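Local coordinates for type I polyketide synthase PikAII (Streptomyces venezuelae, PDB 3QP9), which probably epimerises the alpha-substituent of beta-keto polyketide intermediates without reducing them, as a C2-type ketoreductase domain of a modular polyketide synthase, at residues W52-P57 and L111-W116; Q90-T95 and L136-A141. One frame throughout, in Å; residues are numbered along the deposited sequence.

Interaction 1: W52-P57 and L111-W116; sequences WLVVVP and LSLLAW
The indole of Trp52 turns an edge to Leu111: its CE3 sits 4.3 Å from Leu111 N, and that nitrogen lies near the plane of the ring, with CB of Leu111 just beyond. The other indole, Trp116, has Leu113 CB over the centre of one face, 4.1 Å above the plane, and it meets His156 edge-to-face. Between the two rings the backbones run parallel and exchange three hydrogen bonds. Leu111 N gives a nearly straight bond to Leu53 O (171° at the hydrogen). The carbonyl of Leu111 then receives Val55 N at 3.0 Å, and the CA-H of Val54 points at the same oxygen. Leu113 N closes the ladder on Val55 O at 2.8 Å, approaching 24° out of the carbonyl plane. Just past this bond segment 111-116 leaves the strand, and Ser112 OG accepts Leu114 N at 3.1 Å, an ST turn that leads into the 3-10 segment 114-116.

Side chains sort onto the two faces. With Leu111, Val54 faces helix 65-73, and since its CG1 is anti to the backbone N (chi1 -179°) this methyl comes 4.0 Å from Leu113 CD1; the same CD1 also touches CG2 of Val56. On the face of Val55 and Ser112, the Leu114 side chain slants across Val55, with CD2 4.0 Å from Val55 CG1. That CD2 also lies 3.8 Å from CG of Pro57, so the two segments are also packed at this end.

Strand 77-83 pairs with Trp52 and Val54 along the other edge of 52-57, and strand 151-156 packs against Leu111. Neighbouring parallel strands with helices on both faces fit a Rossmann-like fold, probably the structural subdomain of these ketoreductases.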
loop_
_atom_site.group_PDB
_atom_site.type_symbol
_atom_site.label_atom_id
_atom_site.label_comp_id
_atom_site.label_asym_id
_atom_site.label_seq_id
_atom_site.Cartn_x
_atom_site.Cartn_y
_atom_site.Cartn_z
ATOM N N TRP A 52 23.880 12.610 -11.776
ATOM C CA TRP A 52 22.854 11.781 -11.099
ATOM C C TRP A 52 23.495 10.995 -9.950
ATOM O O TRP A 52 24.475 10.252 -10.146
ATOM C CB TRP A 52 22.103 10.849 -12.092
ATOM C CG TRP A 52 20.959 11.601 -12.770
ATOM C CD1 TRP A 52 21.085 12.527 -13.777
ATOM C CD2 TRP A 52 19.539 11.571 -12.437
ATOM N NE1 TRP A 52 19.848 13.034 -14.110
ATOM C CE2 TRP A 52 18.895 12.481 -13.285
ATOM C CE3 TRP A 52 18.763 10.832 -11.533
ATOM C CZ2 TRP A 52 17.504 12.690 -13.253
ATOM C CZ3 TRP A 52 17.374 11.078 -11.467
ATOM C CH2 TRP A 52 16.775 11.992 -12.333
ATOM N N LEU A 53 22.985 11.133 -8.745
ATOM C CA LEU A 53 23.478 10.279 -7.686
ATOM C C LEU A 53 22.640 9.014 -7.686
ATOM O O LEU A 53 21.391 9.092 -7.709
ATOM C CB LEU A 53 23.350 10.957 -6.315
ATOM C CG LEU A 53 24.071 12.292 -6.117
ATOM C CD1 LEU A 53 23.991 12.681 -4.678
ATOM C CD2 LEU A 53 25.543 12.277 -6.623
ATOM N N VAL A 54 23.304 7.877 -7.659
ATOM C CA VAL A 54 22.608 6.607 -7.580
ATOM C C VAL A 54 22.882 6.017 -6.236
ATOM O O VAL A 54 24.012 5.709 -5.914
ATOM C CB VAL A 54 22.956 5.670 -8.744
ATOM C CG1 VAL A 54 22.170 4.311 -8.667
ATOM C CG2 VAL A 54 22.734 6.421 -10.038
ATOM N N VAL A 55 21.863 5.981 -5.406
ATOM C CA VAL A 55 21.984 5.387 -4.116
ATOM C C VAL A 55 21.672 3.920 -4.069
ATOM O O VAL A 55 20.520 3.572 -4.150
ATOM C CB VAL A 55 21.094 6.080 -3.139
ATOM C CG1 VAL A 55 21.486 5.703 -1.719
ATOM C CG2 VAL A 55 21.178 7.567 -3.362
ATOM N N VAL A 56 22.699 3.091 -3.845
ATOM C CA VAL A 56 22.647 1.646 -3.888
ATOM C C VAL A 56 22.889 1.081 -2.480
ATOM O O VAL A 56 23.729 1.597 -1.726
ATOM C CB VAL A 56 23.740 1.172 -4.860
ATOM C CG1 VAL A 56 23.685 -0.300 -5.141
ATOM C CG2 VAL A 56 23.589 1.968 -6.146
ATOM N N PRO A 57 22.138 0.033 -2.078
ATOM C CA PRO A 57 22.492 -0.583 -0.803
ATOM C C PRO A 57 23.862 -1.279 -0.940
ATOM O O PRO A 57 24.153 -1.872 -1.985
ATOM C CB PRO A 57 21.345 -1.555 -0.531
ATOM C CG PRO A 57 20.248 -1.122 -1.411
ATOM C CD PRO A 57 20.890 -0.504 -2.629
ATOM N N LEU A 111 18.418 8.906 -7.752
ATOM C CA LEU A 111 17.813 7.643 -8.124
ATOM C C LEU A 111 18.116 6.704 -7.010
ATOM O O LEU A 111 19.264 6.302 -6.838
ATOM C CB LEU A 111 18.449 7.062 -9.378
ATOM C CG LEU A 111 17.637 5.864 -9.912
ATOM C CD1 LEU A 111 16.210 6.258 -10.163
ATOM C CD2 LEU A 111 18.296 5.368 -11.190
ATOM N N SER A 112 17.118 6.366 -6.233
ATOM C CA SER A 112 17.336 5.406 -5.126
ATOM C C SER A 112 17.109 3.985 -5.569
ATOM O O SER A 112 15.977 3.640 -6.040
ATOM C CB SER A 112 16.394 5.706 -4.017
ATOM O OG SER A 112 16.539 4.752 -2.985
ATOM N N LEU A 113 18.135 3.128 -5.448
ATOM C CA LEU A 113 17.856 1.672 -5.619
ATOM C C LEU A 113 17.634 0.991 -4.251
ATOM O O LEU A 113 17.754 -0.237 -4.164
ATOM C CB LEU A 113 18.998 0.976 -6.433
ATOM C CG LEU A 113 19.378 1.631 -7.777
ATOM C CD1 LEU A 113 20.403 0.765 -8.553
ATOM C CD2 LEU A 113 18.151 1.863 -8.709
ATOM N N LEU A 114 17.382 1.758 -3.191
ATOM C CA LEU A 114 17.379 1.183 -1.806
ATOM C C LEU A 114 16.284 0.146 -1.577
ATOM O O LEU A 114 16.447 -0.749 -0.763
ATOM C CB LEU A 114 17.266 2.249 -0.691
ATOM C CG LEU A 114 18.472 3.220 -0.579
ATOM C CD1 LEU A 114 18.163 4.325 0.411
ATOM C CD2 LEU A 114 19.772 2.402 -0.144
ATOM N N ALA A 115 15.184 0.263 -2.317
ATOM C CA ALA A 115 14.065 -0.686 -2.139
ATOM C C ALA A 115 14.465 -2.130 -2.507
ATOM O O ALA A 115 13.826 -3.086 -2.030
ATOM C CB ALA A 115 12.847 -0.176 -2.974
ATOM N N TRP A 116 15.541 -2.274 -3.300
ATOM C CA TRP A 116 15.971 -3.589 -3.753
ATOM C C TRP A 116 16.511 -4.417 -2.623
ATOM O O TRP A 116 16.561 -5.629 -2.750
ATOM C CB TRP A 116 17.008 -3.559 -4.876
ATOM C CG TRP A 116 16.504 -2.889 -6.090
ATOM C CD1 TRP A 116 15.278 -2.279 -6.269
ATOM C CD2 TRP A 116 17.214 -2.736 -7.299
ATOM N NE1 TRP A 116 15.200 -1.747 -7.554
ATOM C CE2 TRP A 116 16.388 -2.010 -8.188
ATOM C CE3 TRP A 116 18.486 -3.111 -7.713
ATOM C CZ2 TRP A 116 16.806 -1.659 -9.451
ATOM C CZ3 TRP A 116 18.903 -2.745 -8.977
ATOM C CH2 TRP A 116 18.043 -2.086 -9.849
#

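Interaction 2: Q90-T95 and L136-A141; sequences QRLAAT and LTLVQA
Leu92 reaches straight from its helix onto the backbone of the other, and its CD1 comes to rest 3.8 Å from the CA of Leu138. Its chi1 of -136° lies off the usual staggered positions, but the rest of the chain is extended, carrying CD1 outward. From there the methyl also meets CB of Leu138 at 4.1 Å. Leu138 itself points past Leu92, more toward the sheet; its CG is anti to the backbone N (chi1 176°), and the two leucines meet at a slant, CD1 of Leu138 lying 4.2 Å from CD2 of Leu92. Thr137 adds its methyl: CG2 stands 4.1 Å from Leu92 CD1, while OG1 is turned back to the carbonyl of Gly133 in its own helix.

One turn further on, Ala141 directs its methyl at the first helix. Its CB lies 4.0 Å from Leu92 CB on one hand and 3.8 Å from the backbone N of Ala93 on the other. Ala93 answers with its own CB, set 3.7 Å from the carbonyl oxygen of Ala141. With only methyls here the backbones come near each other, CA of Ala93 lying 4.6 Å from CA of Ala141, and the helices cross at -56°.

Leu96, a turn beyond Leu92, extends the apolar patch against Leu138 and Ala141. At the border, Gln90 NE2 bonds to Asp144 OD1, a polar tie between the two helices. Within the two segments the contact is methyls and aliphatic carbons against each other and against backbone, so it probably rests mainly on dispersion and buried apolar surface.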
loop_
_atom_site.group_PDB
_atom_site.type_symbol
_atom_site.label_atom_id
_atom_site.label_comp_id
_atom_site.label_asym_id
_atom_site.label_seq_id
_atom_site.Cartn_x
_atom_site.Cartn_y
_atom_site.Cartn_z
ATOM N N GLN A 90 22.208 10.796 9.955
ATOM C CA GLN A 90 23.361 11.687 9.922
ATOM C C GLN A 90 24.528 11.179 9.067
ATOM O O GLN A 90 25.097 11.961 8.310
ATOM C CB GLN A 90 23.754 12.148 11.327
ATOM C CG GLN A 90 22.957 13.412 11.780
ATOM C CD GLN A 90 21.502 13.542 11.191
ATOM O OE1 GLN A 90 20.509 13.445 11.928
ATOM N NE2 GLN A 90 21.396 13.794 9.872
ATOM N N ARG A 91 24.843 9.882 9.126
ATOM C CA ARG A 91 25.873 9.315 8.238
ATOM C C ARG A 91 25.525 9.479 6.762
ATOM O O ARG A 91 26.396 9.827 5.957
ATOM C CB ARG A 91 26.124 7.842 8.550
ATOM C CG ARG A 91 26.378 7.570 10.024
ATOM C CD ARG A 91 27.844 7.801 10.389
ATOM N NE ARG A 91 28.239 7.208 11.670
ATOM C CZ ARG A 91 28.185 5.903 11.981
ATOM N NH1 ARG A 91 27.707 5.007 11.117
ATOM N NH2 ARG A 91 28.599 5.480 13.181
ATOM N N LEU A 92 24.247 9.230 6.408
ATOM C CA LEU A 92 23.821 9.329 5.015
ATOM C C LEU A 92 23.860 10.785 4.546
ATOM O O LEU A 92 24.252 11.036 3.426
ATOM C CB LEU A 92 22.409 8.768 4.803
ATOM C CG LEU A 92 22.138 7.871 3.584
ATOM C CD1 LEU A 92 20.627 7.477 3.466
ATOM C CD2 LEU A 92 22.613 8.434 2.295
ATOM N N ALA A 93 23.408 11.713 5.393
ATOM C CA ALA A 93 23.436 13.149 5.056
ATOM C C ALA A 93 24.884 13.641 4.805
ATOM O O ALA A 93 25.125 14.446 3.906
ATOM C CB ALA A 93 22.747 14.007 6.156
ATOM N N ALA A 94 25.832 13.127 5.581
ATOM C CA ALA A 94 27.283 13.488 5.426
ATOM C C ALA A 94 27.716 12.972 4.070
ATOM O O ALA A 94 28.372 13.649 3.296
ATOM C CB ALA A 94 28.081 12.801 6.482
ATOM N N THR A 95 27.266 11.755 3.761
ATOM C CA THR A 95 27.649 11.101 2.531
ATOM C C THR A 95 27.107 11.886 1.360
ATOM O O THR A 95 27.824 12.105 0.392
ATOM C CB THR A 95 27.085 9.643 2.481
ATOM O OG1 THR A 95 27.681 8.913 3.547
ATOM C CG2 THR A 95 27.381 8.958 1.158
ATOM N N LEU A 136 13.194 5.521 3.705
ATOM C CA LEU A 136 12.715 6.621 4.588
ATOM C C LEU A 136 13.895 7.507 5.021
ATOM O O LEU A 136 13.860 8.776 5.010
ATOM C CB LEU A 136 11.998 6.072 5.837
ATOM C CG LEU A 136 11.729 7.201 6.890
ATOM C CD1 LEU A 136 10.852 8.318 6.395
ATOM C CD2 LEU A 136 11.227 6.715 8.268
ATOM N N THR A 137 14.979 6.823 5.350
ATOM C CA THR A 137 16.162 7.542 5.852
ATOM C C THR A 137 16.726 8.469 4.804
ATOM O O THR A 137 17.205 9.600 5.096
ATOM C CB THR A 137 17.171 6.503 6.361
ATOM O OG1 THR A 137 16.534 5.842 7.454
ATOM C CG2 THR A 137 18.483 7.177 6.889
ATOM N N LEU A 138 16.657 8.022 3.569
ATOM C CA LEU A 138 17.159 8.795 2.443
ATOM C C LEU A 138 16.337 10.052 2.181
ATOM O O LEU A 138 16.914 11.081 1.900
ATOM C CB LEU A 138 17.305 7.933 1.190
ATOM C CG LEU A 138 17.728 8.671 -0.084
ATOM C CD1 LEU A 138 19.186 9.120 0.033
ATOM C CD2 LEU A 138 17.542 7.826 -1.280
ATOM N N VAL A 139 15.013 9.978 2.342
ATOM C CA VAL A 139 14.103 11.110 2.112
ATOM C C VAL A 139 14.443 12.214 3.141
ATOM O O VAL A 139 14.300 13.432 2.875
ATOM C CB VAL A 139 12.672 10.691 2.379
ATOM C CG1 VAL A 139 11.757 11.908 2.470
ATOM C CG2 VAL A 139 12.176 9.730 1.303
ATOM N N GLN A 140 14.814 11.760 4.322
ATOM C CA GLN A 140 15.069 12.681 5.428
ATOM C C GLN A 140 16.437 13.324 5.241
ATOM O O GLN A 140 16.572 14.538 5.365
ATOM C CB GLN A 140 15.092 11.897 6.737
ATOM C CG GLN A 140 13.747 11.652 7.344
ATOM C CD GLN A 140 13.750 10.627 8.450
ATOM O OE1 GLN A 140 14.729 9.876 8.692
ATOM N NE2 GLN A 140 12.650 10.608 9.159
ATOM N N ALA A 141 17.423 12.482 4.926
ATOM C CA ALA A 141 18.836 12.835 4.825
ATOM C C ALA A 141 19.141 13.740 3.620
ATOM O O ALA A 141 20.002 14.619 3.704
ATOM C CB ALA A 141 19.673 11.617 4.801
#

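Interaction 1 is one parallel strand pair of the sheet, and interaction 2 joins two helices lying over one of its faces; their centres lie 12 Å apart. Leu138 joins them directly. Its CD2 touches CB of Ser112 at 3.6 Å and CG2 of Val55 at 4.2 Å, while its CB is 3.8 Å from CD1 of Leu114. The chain weaves the two together: helix 89-102 leads to strand 109-112, which is followed by helix 130-144. Parallel strands covered by helices are consistent with the Rossmann-like structural subdomain that accompanies the catalytic one in these ketoreductases.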